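Local coordinates for protein endonuclease and methylase LlaGI (Lactococcus lactis, PDB 5FFJ) that recognises specific DNA sequences and, as a Type ISP restriction-modification enzyme, combines methyltransferase, helicase-like ATPase and, in its intact form, nuclease activities, at residues N1178-N1182 with L1195-S1201; F1054-G1060 with A1210-P1214. All coordinates share one frame; numbering follows the deposited sequence.

Contact 1 (N1178-N1182 with L1195-S1201); sequences NLLIN and LISEYLS
L1180 lays its CD1 methyl against CB of S1197, its partner in a hydrogen-bonded antiparallel pair, at 3.6 Å. The pair belongs to a beta hairpin of the Type ISP specificity domain, formed by strands 1180-1184 and 1194-1197; where 1180-1182 and 1195-1197 pass, their directions are 146° apart, antiparallel with a twist. L1180 and S1197 exchange two backbone bonds, and N1182 pairs in the same way with L1195, though there the bond from N of N1182 is weak. With CG tucked between its backbone N and carbonyl carbon (chi1 43°), L1180 carries its branch across toward the partner segment, CD1 coming near the S1201 hydroxyl as well as S1197 CB.

I1181 and I1196 form the intervening non-hydrogen-bonded pair and turn to the other face. CG1 of I1181 lies 4.4 Å from CD1 of I1196, and F1237 of helix 1234-1243 packs on both residues. I1196 also brings CG1 to 3.5 Å from O of L1180, beside the backbone bond that this oxygen accepts.

On the face of L1180, the chain beyond the hairpin turns back beneath it at 1200-1201. S1197 OG fixes part of that turn by donating to O of Y1199. The amide of N1182, its rotation partly fixed by a weak bond from ND2 to O of L1195, reaches across to S1201: ND2 donates to OG at 2.9 Å, with the hydroxyl oxygen 16° out of the amide plane.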
# COMPACT_ATOMS: atom_id res chain seq x y z
N ASN A 1178 19.98 32.24 -22.20
CA ASN A 1178 18.58 32.46 -22.53
C ASN A 1178 17.79 32.95 -21.31
O ASN A 1178 18.19 32.73 -20.17
CB ASN A 1178 17.96 31.17 -23.07
CG ASN A 1178 16.86 31.43 -24.08
OD1 ASN A 1178 16.24 32.49 -24.09
ND2 ASN A 1178 16.60 30.45 -24.95
N LEU A 1179 16.66 33.61 -21.58
CA LEU A 1179 15.71 33.99 -20.55
C LEU A 1179 14.37 33.31 -20.82
O LEU A 1179 13.86 33.39 -21.94
CB LEU A 1179 15.50 35.50 -20.50
CG LEU A 1179 16.63 36.40 -19.98
CD1 LEU A 1179 16.12 37.84 -19.94
CD2 LEU A 1179 17.12 35.97 -18.61
N LEU A 1180 13.81 32.65 -19.81
CA LEU A 1180 12.47 32.10 -19.93
C LEU A 1180 11.62 32.47 -18.72
O LEU A 1180 12.09 32.49 -17.58
CB LEU A 1180 12.51 30.58 -20.12
CG LEU A 1180 13.46 29.71 -19.29
CD1 LEU A 1180 12.90 29.41 -17.93
CD2 LEU A 1180 13.72 28.41 -20.03
N ILE A 1181 10.36 32.80 -18.99
CA ILE A 1181 9.39 33.12 -17.95
C ILE A 1181 8.60 31.88 -17.59
O ILE A 1181 7.67 31.50 -18.31
CB ILE A 1181 8.42 34.23 -18.40
CG1 ILE A 1181 9.20 35.48 -18.82
CG2 ILE A 1181 7.44 34.57 -17.29
CD1 ILE A 1181 8.35 36.54 -19.47
N ASN A 1182 8.95 31.24 -16.48
CA ASN A 1182 8.17 30.10 -16.01
C ASN A 1182 6.82 30.57 -15.48
O ASN A 1182 6.72 31.62 -14.85
CB ASN A 1182 8.92 29.33 -14.92
CG ASN A 1182 10.21 28.72 -15.43
OD1 ASN A 1182 10.20 27.82 -16.27
ND2 ASN A 1182 11.33 29.20 -14.90
N LEU A 1195 7.75 33.02 -12.36
CA LEU A 1195 9.12 33.28 -11.92
C LEU A 1195 10.08 33.14 -13.10
O LEU A 1195 10.12 32.10 -13.75
CB LEU A 1195 9.51 32.32 -10.80
CG LEU A 1195 10.89 32.54 -10.16
CD1 LEU A 1195 11.04 33.97 -9.67
CD2 LEU A 1195 11.09 31.56 -9.01
N ILE A 1196 10.84 34.19 -13.36
CA ILE A 1196 11.77 34.19 -14.48
C ILE A 1196 13.04 33.43 -14.10
O ILE A 1196 13.49 33.49 -12.96
CB ILE A 1196 12.12 35.62 -14.93
CG1 ILE A 1196 12.87 35.60 -16.26
CG2 ILE A 1196 12.93 36.34 -13.86
CD1 ILE A 1196 12.91 36.95 -16.95
N SER A 1197 13.60 32.71 -15.07
CA SER A 1197 14.80 31.91 -14.84
C SER A 1197 15.85 32.15 -15.91
O SER A 1197 15.53 32.38 -17.08
CB SER A 1197 14.44 30.42 -14.80
OG SER A 1197 15.60 29.63 -14.70
N GLU A 1198 17.11 32.10 -15.49
CA GLU A 1198 18.25 32.27 -16.38
C GLU A 1198 18.75 30.92 -16.87
O GLU A 1198 19.65 30.84 -17.71
CB GLU A 1198 19.36 33.01 -15.65
CG GLU A 1198 20.37 33.69 -16.54
CD GLU A 1198 21.43 34.44 -15.76
OE1 GLU A 1198 21.38 34.39 -14.51
OE2 GLU A 1198 22.30 35.08 -16.39
N TYR A 1199 18.14 29.85 -16.35
CA TYR A 1199 18.59 28.49 -16.61
C TYR A 1199 17.45 27.59 -17.08
O TYR A 1199 16.28 27.99 -17.05
CB TYR A 1199 19.23 27.90 -15.36
CG TYR A 1199 20.42 28.67 -14.84
CD1 TYR A 1199 20.26 29.85 -14.13
CD2 TYR A 1199 21.71 28.20 -15.05
CE1 TYR A 1199 21.34 30.56 -13.66
CE2 TYR A 1199 22.81 28.90 -14.58
CZ TYR A 1199 22.62 30.08 -13.88
OH TYR A 1199 23.70 30.78 -13.41
N LEU A 1200 17.80 26.38 -17.50
CA LEU A 1200 16.82 25.35 -17.80
C LEU A 1200 15.94 25.12 -16.58
O LEU A 1200 16.42 25.15 -15.45
CB LEU A 1200 17.54 24.06 -18.22
CG LEU A 1200 16.71 22.91 -18.77
CD1 LEU A 1200 17.56 22.10 -19.73
CD2 LEU A 1200 16.19 22.01 -17.66
N SER A 1201 14.64 24.89 -16.81
CA SER A 1201 13.68 24.80 -15.71
C SER A 1201 12.95 23.46 -15.67
O SER A 1201 12.50 22.95 -16.69
CB SER A 1201 12.66 25.94 -15.81
OG SER A 1201 13.29 27.19 -15.60

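Contact 2 (F1054-G1060 with A1210-P1214); sequences FSVKDIG and ARNLP. With nucleotides of chain B.
F1054 sets one face of its ring against L1213, whose CB sits 3.8 Å from the ring centroid and only 11° off the normal, a CH-pi contact. The two side chains cross at about a right angle, and CE1 of the ring lies 3.4 Å from O of P1214. At V1056 the backbone takes over: its O approaches CD of P1214, while N1230 donates from ND2 to both V1056 O and P1214 O and so ties the two segments together from outside. K1057 rests its CB on CD2 of L1213, then bends away so that NZ forms a salt bridge with D1048; its CE remains 4.0 Å from OP2 of DA7 of chain B.

D1058 begins the antiparallel pairing, exchanging two backbone hydrogen bonds with N1212. Their side chains run side by side in the same direction, carboxylate and amide planes 84° apart, and CB of D1058 meets OD1 of N1212 at 3.4 Å. The carboxylate is held elsewhere, OD1 accepting from N of K1166.

I1059 and R1211, the non-hydrogen-bonded pair, share the face turned to the DNA. CG2 of I1059 lies against CD of R1211, the two side chains running side by side, while CD1 of I1059 lies 3.8 Å from C8 of DA7 of chain B. R1211, bent at chi2 (-67°), presents its guanidinium edge to the backbone phosphates, and NH2 donates to OP2 of DT8 of chain B at 3.1 Å. G1060 closes the pairing with a nearly straight bond from N to O of A1210.

The chemistry implies a division of labour: backbone pairing holds 1058-1059 at the edge of the sheet, the arginine hydrogen-bonds a phosphate oxygen, a contact its positive charge probably strengthens, and the neighbouring isoleucine adds an apolar touch to a base.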
# COMPACT_ATOMS: atom_id res chain seq x y z
N PHE A 1054 4.58 35.40 -28.13
CA PHE A 1054 5.67 34.44 -28.33
C PHE A 1054 5.34 33.51 -29.49
O PHE A 1054 4.19 33.10 -29.66
CB PHE A 1054 5.92 33.62 -27.06
CG PHE A 1054 6.50 34.41 -25.92
CD1 PHE A 1054 7.87 34.55 -25.78
CD2 PHE A 1054 5.67 35.00 -24.98
CE1 PHE A 1054 8.41 35.27 -24.73
CE2 PHE A 1054 6.21 35.72 -23.93
CZ PHE A 1054 7.57 35.86 -23.81
N SER A 1055 6.35 33.18 -30.29
CA SER A 1055 6.16 32.27 -31.42
C SER A 1055 6.15 30.82 -30.94
O SER A 1055 5.46 29.97 -31.50
CB SER A 1055 7.25 32.47 -32.47
OG SER A 1055 8.53 32.17 -31.94
N VAL A 1056 6.94 30.55 -29.90
CA VAL A 1056 7.06 29.21 -29.35
C VAL A 1056 7.07 29.23 -27.82
O VAL A 1056 7.77 30.02 -27.20
CB VAL A 1056 8.35 28.53 -29.84
CG1 VAL A 1056 8.61 27.23 -29.08
CG2 VAL A 1056 8.27 28.27 -31.34
N LYS A 1057 6.27 28.34 -27.24
CA LYS A 1057 6.29 28.12 -25.80
C LYS A 1057 6.70 26.68 -25.53
O LYS A 1057 6.44 25.79 -26.34
CB LYS A 1057 4.92 28.42 -25.17
CG LYS A 1057 3.77 27.59 -25.72
CD LYS A 1057 3.53 26.31 -24.92
CE LYS A 1057 2.36 25.51 -25.47
NZ LYS A 1057 2.58 25.11 -26.89
N ASP A 1058 7.35 26.48 -24.39
CA ASP A 1058 7.81 25.16 -23.99
C ASP A 1058 7.17 24.83 -22.65
O ASP A 1058 6.48 25.66 -22.06
CB ASP A 1058 9.34 25.12 -23.91
CG ASP A 1058 9.89 23.72 -23.69
OD1 ASP A 1058 9.27 22.76 -24.19
OD2 ASP A 1058 10.93 23.59 -23.02
N ILE A 1059 7.39 23.61 -22.17
CA ILE A 1059 6.95 23.21 -20.85
C ILE A 1059 8.10 22.51 -20.13
O ILE A 1059 8.94 21.87 -20.77
CB ILE A 1059 5.69 22.33 -20.93
CG1 ILE A 1059 5.99 20.94 -21.49
CG2 ILE A 1059 4.65 22.99 -21.83
CD1 ILE A 1059 4.78 20.03 -21.47
N GLY A 1060 8.14 22.64 -18.81
CA GLY A 1060 9.31 22.25 -18.04
C GLY A 1060 9.75 20.82 -18.21
O GLY A 1060 8.94 19.94 -18.51
N ALA A 1210 4.48 23.02 -15.33
CA ALA A 1210 4.94 24.38 -15.56
C ALA A 1210 5.28 24.63 -17.02
O ALA A 1210 6.05 23.88 -17.63
CB ALA A 1210 6.15 24.70 -14.69
N ARG A 1211 4.70 25.68 -17.57
CA ARG A 1211 5.03 26.15 -18.90
C ARG A 1211 6.06 27.26 -18.78
O ARG A 1211 6.08 27.98 -17.78
CB ARG A 1211 3.78 26.65 -19.63
CG ARG A 1211 2.49 25.89 -19.30
CD ARG A 1211 2.55 24.45 -19.82
NE ARG A 1211 1.58 23.58 -19.14
CZ ARG A 1211 0.80 22.69 -19.74
NH1 ARG A 1211 0.83 22.52 -21.06
NH2 ARG A 1211 -0.04 21.96 -19.01
N ASN A 1212 6.93 27.39 -19.78
CA ASN A 1212 7.87 28.50 -19.81
C ASN A 1212 7.87 29.16 -21.18
O ASN A 1212 7.56 28.53 -22.19
CB ASN A 1212 9.29 28.05 -19.44
CG ASN A 1212 9.82 26.98 -20.37
OD1 ASN A 1212 10.37 27.28 -21.43
ND2 ASN A 1212 9.69 25.72 -19.97
N LEU A 1213 8.22 30.44 -21.19
CA LEU A 1213 8.15 31.26 -22.39
C LEU A 1213 9.52 31.83 -22.71
O LEU A 1213 9.89 32.90 -22.22
CB LEU A 1213 7.13 32.38 -22.18
CG LEU A 1213 5.72 31.85 -21.91
CD1 LEU A 1213 4.89 32.84 -21.13
CD2 LEU A 1213 5.03 31.50 -23.23
N PRO A 1214 10.30 31.12 -23.54
CA PRO A 1214 11.70 31.50 -23.79
C PRO A 1214 11.85 32.82 -24.52
O PRO A 1214 10.99 33.20 -25.32
CB PRO A 1214 12.23 30.34 -24.63
CG PRO A 1214 11.04 29.81 -25.32
CD PRO A 1214 9.91 29.96 -24.36
P DA B 7 1.06 20.80 -25.33
OP1 DA B 7 -0.02 21.44 -26.09
OP2 DA B 7 2.07 21.65 -24.68
O5' DA B 7 0.42 19.85 -24.24
C5' DA B 7 -0.84 19.21 -24.48
C4' DA B 7 -1.16 18.21 -23.38
O4' DA B 7 -0.08 17.25 -23.27
C3' DA B 7 -1.34 18.81 -21.98
O3' DA B 7 -2.63 18.45 -21.45
C2' DA B 7 -0.19 18.21 -21.17
C1' DA B 7 0.07 16.92 -21.91
N9 DA B 7 1.39 16.33 -21.69
C8 DA B 7 2.61 16.96 -21.75
N7 DA B 7 3.63 16.17 -21.50
C5 DA B 7 3.04 14.94 -21.27
C6 DA B 7 3.58 13.67 -20.95
N6 DA B 7 4.89 13.44 -20.81
N1 DA B 7 2.72 12.65 -20.78
C2 DA B 7 1.41 12.88 -20.93
N3 DA B 7 0.79 14.02 -21.22
C4 DA B 7 1.67 15.02 -21.38
P DT B 8 -3.43 19.45 -20.48
OP1 DT B 8 -4.74 19.74 -21.10
OP2 DT B 8 -2.53 20.58 -20.14
O5' DT B 8 -3.65 18.59 -19.15
C5' DT B 8 -4.14 17.24 -19.24
C4' DT B 8 -4.07 16.54 -17.90
O4' DT B 8 -2.84 15.76 -17.82
C3' DT B 8 -4.03 17.46 -16.69
O3' DT B 8 -4.64 16.85 -15.55
C2' DT B 8 -2.53 17.65 -16.50
C1' DT B 8 -2.06 16.22 -16.73
N1 DT B 8 -0.59 16.07 -17.05
C2 DT B 8 0.03 14.86 -16.80
O2 DT B 8 -0.55 13.90 -16.32
N3 DT B 8 1.35 14.81 -17.13
C4 DT B 8 2.12 15.81 -17.68
O4 DT B 8 3.30 15.66 -17.93
C5 DT B 8 1.42 17.06 -17.91
C7 DT B 8 2.14 18.24 -18.50
C6 DT B 8 0.12 17.13 -17.59

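How the contacts relate
Contacts 1 and 2, their centres about 10 Å apart, show how one small sheet can be assembled from distant parts of a chain. Four antiparallel strands stand in the order 1058-1059, 1210-1214, 1180-1184, 1194-1197, so each contact joins one outer strand to an inner one. Along the chain, 1054-1060 comes first, the hairpin of contact 1 follows more than a hundred residues later, and 1210-1214 then inserts between 1058-1059 and 1180-1184. The inner strands meet directly, with L1213 N probably hydrogen-bonded to I1181 O. The DNA is touched at contact 2, whereas contact 1 lies about 11 Å from it at the nearest atom, making it the sheet's more distant half within the specificity domain.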